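Local coordinates for protein catalase-3 (Neurospora crassa, PDB 4AJ9) that breaks hydrogen peroxide down to water and oxygen with a heme cofactor, and probably protects cells from its toxic effects, at residues A237-V240 with W241-Q245; L617-G620 with Y621-K625; K669-E672 with R673-V676. All coordinates share one frame; numbering follows the deposited sequence.

Contact 1. Residues A237-V240 with W241-Q245; sequences AALV and WEEAQ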
# COMPACT_ATOMS: atom_id res chain seq x y z
N ALA C 237 4.88 -19.72 36.63
CA ALA C 237 5.97 -20.69 36.54
C ALA C 237 6.98 -20.22 35.51
O ALA C 237 6.60 -19.59 34.52
CB ALA C 237 5.44 -22.07 36.17
N ALA C 238 8.26 -20.50 35.74
CA ALA C 238 9.30 -20.07 34.81
C ALA C 238 10.36 -21.14 34.59
O ALA C 238 10.53 -22.05 35.40
CB ALA C 238 9.94 -18.79 35.29
N LEU C 239 11.06 -21.02 33.47
CA LEU C 239 12.14 -21.91 33.12
C LEU C 239 13.43 -21.40 33.76
O LEU C 239 13.39 -20.39 34.47
CB LEU C 239 12.28 -21.92 31.60
CG LEU C 239 10.99 -22.20 30.83
CD1 LEU C 239 11.19 -22.05 29.31
CD2 LEU C 239 10.44 -23.58 31.17
N VAL C 240 14.55 -22.07 33.52
CA VAL C 240 15.86 -21.49 33.81
C VAL C 240 16.53 -21.13 32.48
O VAL C 240 16.16 -21.68 31.44
CB VAL C 240 16.75 -22.42 34.68
CG1 VAL C 240 16.08 -22.66 36.03
CG2 VAL C 240 17.02 -23.75 33.97
N TRP C 241 17.46 -20.18 32.50
CA TRP C 241 18.02 -19.66 31.25
C TRP C 241 18.67 -20.74 30.37
O TRP C 241 18.39 -20.82 29.16
CB TRP C 241 19.00 -18.51 31.52
CG TRP C 241 19.61 -17.97 30.26
CD1 TRP C 241 20.94 -17.90 29.95
CD2 TRP C 241 18.91 -17.45 29.12
NE1 TRP C 241 21.11 -17.36 28.70
CE2 TRP C 241 19.88 -17.08 28.16
CE3 TRP C 241 17.56 -17.26 28.81
CZ2 TRP C 241 19.55 -16.51 26.93
CZ3 TRP C 241 17.22 -16.71 27.58
CH2 TRP C 241 18.21 -16.35 26.65
N GLU C 242 19.51 -21.57 30.97
CA GLU C 242 20.20 -22.63 30.24
C GLU C 242 19.22 -23.59 29.56
O GLU C 242 19.54 -24.20 28.55
CB GLU C 242 21.19 -23.39 31.14
CG GLU C 242 20.62 -23.92 32.45
CD GLU C 242 20.70 -22.92 33.60
OE1 GLU C 242 20.72 -21.70 33.35
OE2 GLU C 242 20.74 -23.37 34.77
N GLU C 243 18.02 -23.73 30.13
CA GLU C 243 16.95 -24.54 29.57
C GLU C 243 16.28 -23.81 28.41
O GLU C 243 16.10 -24.37 27.32
CB GLU C 243 15.90 -24.78 30.65
CG GLU C 243 14.66 -25.56 30.24
CD GLU C 243 13.69 -25.71 31.40
OE1 GLU C 243 13.78 -24.90 32.36
OE2 GLU C 243 12.86 -26.65 31.38
N ALA C 244 15.89 -22.57 28.66
CA ALA C 244 15.22 -21.73 27.66
C ALA C 244 16.03 -21.63 26.37
O ALA C 244 15.45 -21.56 25.28
CB ALA C 244 14.95 -20.34 28.23
N GLN C 245 17.35 -21.63 26.49
CA GLN C 245 18.22 -21.53 25.32
C GLN C 245 18.16 -22.76 24.43
O GLN C 245 18.06 -22.65 23.21
CB GLN C 245 19.66 -21.28 25.73
CG GLN C 245 19.92 -19.90 26.27
CD GLN C 245 21.39 -19.60 26.25
OE1 GLN C 245 22.17 -20.26 26.93
NE2 GLN C 245 21.79 -18.62 25.44
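Glu243 reaches back over Leu239, the two side chains crossing at about a right angle. Its CG stands opposite the backbone N (chi1 177°) and the chain beyond runs out extended, which carries the carboxylate past the start of the helix. There OE1 takes the N-H of Val240 at 3.2 Å from Val240 N, a nearly straight bond (164° at the hydrogen) arriving nearly along the C-O direction of the carboxylate. The same OE1 lies 3.4 Å from Leu239 CB, and Leu239 CD2 rests beside the carboxylate carbon. Val240 is the N-cap of helix 241-250 and Glu243 its third residue, so this is the N3 side chain to N-cap N-H bond of a capping box without the return bond, valine having no side-chain acceptor. The backbone does its part through Val240 O, which accepts from Ala244 N at 2.9 Å and, weakly, from Glu243 N. Val240 CG2 is wedged between two acids: it sits 3.7 Å from Glu243 CB, crossing that side chain squarely, and 3.8 Å from Glu242 CD, whose chain bends at chi2 and brings its carboxylate slantwise across the valine. Lys625 and Lys669 form salt bridges to OE2 and OE1 of Glu243, and the two positive charges, together with the helix N-terminus, would probably favour the ionised carboxylate at this buried spot.

Contact 2. Residues L617-G620 with Y621-K625; sequences LTDG and YRWGK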
# COMPACT_ATOMS: atom_id res chain seq x y z
N LEU C 617 18.09 -37.11 30.81
CA LEU C 617 17.97 -37.24 32.26
C LEU C 617 18.84 -36.21 32.94
O LEU C 617 18.46 -35.64 33.96
CB LEU C 617 18.36 -38.64 32.72
CG LEU C 617 18.02 -38.99 34.17
CD1 LEU C 617 16.54 -38.77 34.42
CD2 LEU C 617 18.42 -40.43 34.50
N THR C 618 20.02 -35.97 32.37
CA THR C 618 20.95 -34.98 32.89
C THR C 618 20.36 -33.57 32.81
O THR C 618 20.40 -32.82 33.80
CB THR C 618 22.31 -35.04 32.15
OG1 THR C 618 22.93 -36.31 32.38
CG2 THR C 618 23.25 -33.94 32.63
N ASP C 619 19.81 -33.21 31.65
CA ASP C 619 19.20 -31.89 31.47
C ASP C 619 18.07 -31.73 32.47
O ASP C 619 17.99 -30.73 33.17
CB ASP C 619 18.63 -31.72 30.05
CG ASP C 619 19.70 -31.56 28.97
OD1 ASP C 619 20.84 -31.15 29.28
OD2 ASP C 619 19.40 -31.85 27.78
N GLY C 620 17.17 -32.70 32.51
CA GLY C 620 16.02 -32.65 33.38
C GLY C 620 16.47 -32.39 34.81
O GLY C 620 15.93 -31.51 35.49
N TYR C 621 17.48 -33.12 35.24
CA TYR C 621 18.00 -32.92 36.59
C TYR C 621 18.62 -31.54 36.78
O TYR C 621 18.29 -30.84 37.73
CB TYR C 621 19.01 -33.99 36.98
CG TYR C 621 19.64 -33.72 38.33
CD1 TYR C 621 19.02 -34.13 39.52
CD2 TYR C 621 20.84 -33.04 38.43
CE1 TYR C 621 19.60 -33.87 40.76
CE2 TYR C 621 21.42 -32.78 39.65
CZ TYR C 621 20.80 -33.19 40.81
OH TYR C 621 21.41 -32.91 42.01
N ARG C 622 19.51 -31.14 35.87
CA ARG C 622 20.20 -29.86 36.03
C ARG C 622 19.28 -28.64 35.93
O ARG C 622 19.58 -27.59 36.49
CB ARG C 622 21.33 -29.73 35.01
CG ARG C 622 22.69 -29.68 35.66
CD ARG C 622 23.35 -31.03 35.68
NE ARG C 622 24.15 -31.23 34.49
CZ ARG C 622 25.41 -31.66 34.47
NH1 ARG C 622 26.05 -31.94 35.60
NH2 ARG C 622 26.03 -31.79 33.31
N TRP C 623 18.19 -28.78 35.20
CA TRP C 623 17.24 -27.70 35.02
C TRP C 623 16.18 -27.67 36.13
O TRP C 623 15.20 -26.93 36.05
CB TRP C 623 16.59 -27.82 33.64
CG TRP C 623 17.59 -27.66 32.54
CD1 TRP C 623 18.83 -27.09 32.63
CD2 TRP C 623 17.45 -28.08 31.17
NE1 TRP C 623 19.46 -27.11 31.41
CE2 TRP C 623 18.63 -27.72 30.50
CE3 TRP C 623 16.42 -28.71 30.46
CZ2 TRP C 623 18.82 -27.98 29.14
CZ3 TRP C 623 16.62 -28.98 29.11
CH2 TRP C 623 17.81 -28.60 28.46
N GLY C 624 16.40 -28.48 37.16
CA GLY C 624 15.57 -28.47 38.36
C GLY C 624 14.24 -29.20 38.30
O GLY C 624 13.39 -29.00 39.17
N LYS C 625 14.04 -30.03 37.29
CA LYS C 625 12.78 -30.77 37.14
C LYS C 625 12.69 -31.94 38.11
O LYS C 625 13.71 -32.51 38.51
CB LYS C 625 12.63 -31.31 35.71
CG LYS C 625 12.73 -30.28 34.61
CD LYS C 625 12.56 -30.91 33.23
CE LYS C 625 12.88 -29.91 32.12
NZ LYS C 625 11.94 -28.75 32.20
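The Schellman motif that ends helix 612-622 joins Gly620 to Lys625, with Lys625 N donating to Gly620 O at 3.0 Å, while inside the turn Gly624 N donates to Tyr621 O. Gly624, with its positive phi of 80°, is the C-prime residue that reverses the chain toward strand 627-630 in a beta-alpha-beta unit of the C-terminal domain. Ahead of it the last helical bonds run from Tyr621 N to Leu617 O, from Arg622 N to Thr618 O and from Trp623 N to Asp619 O, the last at 2.8 Å.

Asp619 and Trp623 lie side by side and point the same way. The carboxylate is stacked on the indole with its plane only 8° from that of the ring, Asp619 CG coming 3.5 Å from Trp623 CH2. Asp619 CB makes a CH-pi contact, 3.5 Å from the centroid of the Trp623 six-membered ring and nearly on its normal. Asp619 O lies over the same face, nearer the rim and 3.0 Å above the plane of the Trp623 ring; Glu243 of helix 241-250 packs on the opposite face. On the neighbouring flank of the helix, Arg622 folds at chi2 and chi3 and lays a guanidinium face against Thr618 CG2, which is 3.4 Å from Arg622 NE.

Gln615 gives a hydrogen bond to OD1 of Asp619. Arg673 donates to the O of Tyr621, and Lys669 to that of Trp623. Basic groups thus meet carbonyls at the helix C-terminus, where the partial negative charge gathers, and this would be expected to steady the end of the helix electrostatically.

Contact 3. Residues K669-E672 with R673-V676; sequences KFLE and RFAV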
# COMPACT_ATOMS: atom_id res chain seq x y z
N LYS C 669 10.02 -26.43 40.12
CA LYS C 669 11.48 -26.35 40.04
C LYS C 669 12.09 -26.58 41.41
O LYS C 669 11.65 -26.00 42.41
CB LYS C 669 11.94 -25.00 39.49
CG LYS C 669 11.56 -24.73 38.04
CD LYS C 669 12.27 -25.66 37.09
CE LYS C 669 12.52 -24.97 35.75
NZ LYS C 669 12.85 -25.95 34.68
N PHE C 670 13.11 -27.42 41.45
CA PHE C 670 13.81 -27.70 42.69
C PHE C 670 15.06 -26.85 42.80
O PHE C 670 16.11 -27.20 42.27
CB PHE C 670 14.08 -29.20 42.81
CG PHE C 670 12.85 -29.97 43.15
CD1 PHE C 670 11.93 -30.30 42.17
CD2 PHE C 670 12.56 -30.31 44.47
CE1 PHE C 670 10.78 -30.99 42.48
CE2 PHE C 670 11.41 -31.00 44.79
CZ PHE C 670 10.51 -31.34 43.79
N LEU C 671 14.92 -25.73 43.51
CA LEU C 671 15.93 -24.68 43.51
C LEU C 671 17.17 -25.02 44.33
O LEU C 671 18.15 -24.26 44.32
CB LEU C 671 15.32 -23.37 44.03
CG LEU C 671 14.13 -22.83 43.23
CD1 LEU C 671 13.64 -21.50 43.83
CD2 LEU C 671 14.51 -22.66 41.76
N GLU C 672 17.15 -26.15 45.02
CA GLU C 672 18.33 -26.54 45.80
C GLU C 672 19.46 -26.94 44.87
O GLU C 672 20.60 -27.08 45.31
CB GLU C 672 18.01 -27.67 46.78
CG GLU C 672 16.94 -28.62 46.31
CD GLU C 672 15.55 -28.09 46.58
OE1 GLU C 672 15.21 -27.86 47.76
OE2 GLU C 672 14.79 -27.92 45.61
N ARG C 673 19.15 -27.11 43.59
CA ARG C 673 20.13 -27.59 42.61
C ARG C 673 20.92 -26.46 41.96
O ARG C 673 21.74 -26.70 41.06
CB ARG C 673 19.44 -28.41 41.53
CG ARG C 673 18.68 -29.61 42.07
CD ARG C 673 18.12 -30.47 40.97
NE ARG C 673 17.10 -31.37 41.51
CZ ARG C 673 16.14 -31.94 40.80
NH1 ARG C 673 16.05 -31.74 39.49
NH2 ARG C 673 15.26 -32.73 41.41
N PHE C 674 20.70 -25.24 42.43
CA PHE C 674 21.36 -24.08 41.86
C PHE C 674 22.25 -23.35 42.86
O PHE C 674 21.78 -22.89 43.90
CB PHE C 674 20.32 -23.12 41.28
CG PHE C 674 19.48 -23.75 40.22
CD1 PHE C 674 18.35 -24.47 40.56
CD2 PHE C 674 19.86 -23.69 38.89
CE1 PHE C 674 17.58 -25.08 39.59
CE2 PHE C 674 19.09 -24.31 37.91
CZ PHE C 674 17.95 -25.00 38.27
N ALA C 675 23.53 -23.27 42.53
CA ALA C 675 24.52 -22.60 43.38
C ALA C 675 24.23 -21.11 43.54
O ALA C 675 23.97 -20.41 42.56
CB ALA C 675 25.92 -22.81 42.82
N VAL C 676 24.31 -20.62 44.77
CA VAL C 676 24.21 -19.19 45.05
C VAL C 676 25.60 -18.65 45.36
O VAL C 676 26.44 -19.39 45.86
CB VAL C 676 23.27 -18.92 46.24
CG1 VAL C 676 23.34 -17.46 46.64
CG2 VAL C 676 21.85 -19.31 45.90
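Over one face of the Arg673 guanidinium sits Phe670 CB, 3.7 Å from the plane and displaced from its centre. The planes of the Phe670 ring and the guanidinium are nearly parallel, 8° apart, yet the two side chains cross obliquely, and Arg673 NH2 approaches the ring at a slant, 4.1 Å from Phe670 CG. What the arginine covers is therefore chiefly the CB end of the phenylalanine. Phe674 is met at its edge: Phe670 O lies near the ring plane, 3.7 Å from Phe674 CE1, and Leu671 O is likewise near it, 3.8 Å from Phe674 CD1. Rim hydrogens, which carry a slight positive charge, thus point into a region of carbonyl oxygen.

The chain makes a short 3-10 turn here, just after helix 654-667, the last helix of the C-terminal domain. Its two bonds each span three residues and both are weak: Arg673 N reaches Phe670 O and Phe674 N reaches Leu671 O, each at 3.3 Å. Phe670 O therefore serves the turn while also lining the Phe674 edge. Arg673 CG is set beside its backbone N (chi1 -58°), and the chain then runs extended as far as NE, packing CG 3.5 Å from Phe670 O before the guanidinium reaches Phe670 CB.

Beyond the turn, Arg673 NH1 donates to the carbonyl of Lys625, and NH2 to that of Ala647, bonds that would fix the rotation of the guanidinium. Leu671 CD2 comes 4.4 Å from Phe674 CD1, and both residues lean on helix 454-468, where Phe459 meets the Phe674 ring edge-to-face.

Contact 1 is buried and starts a helix of the catalase core; contact 2, partly buried, ends a helix of the C-terminal domain, and contact 3 is a surface turn in the same domain's tail. Polarity follows place: an acid caps the N-terminus in 237-245, whereas lysine and arginine serve carbonyls at the end of the helix in 617-625, and segment 669-676 supplies both. The centres lie about 11 to 13 Å apart and the contacts touch directly. Val240 CG1 packs on Phe674 CZ at 3.7 Å, Glu242 CG on Trp623 NE1 at 3.6 Å, and the backbones of Gly624 and Phe670 probably share a hydrogen bond; the Glu243 salt bridges add charge where the two family regions meet.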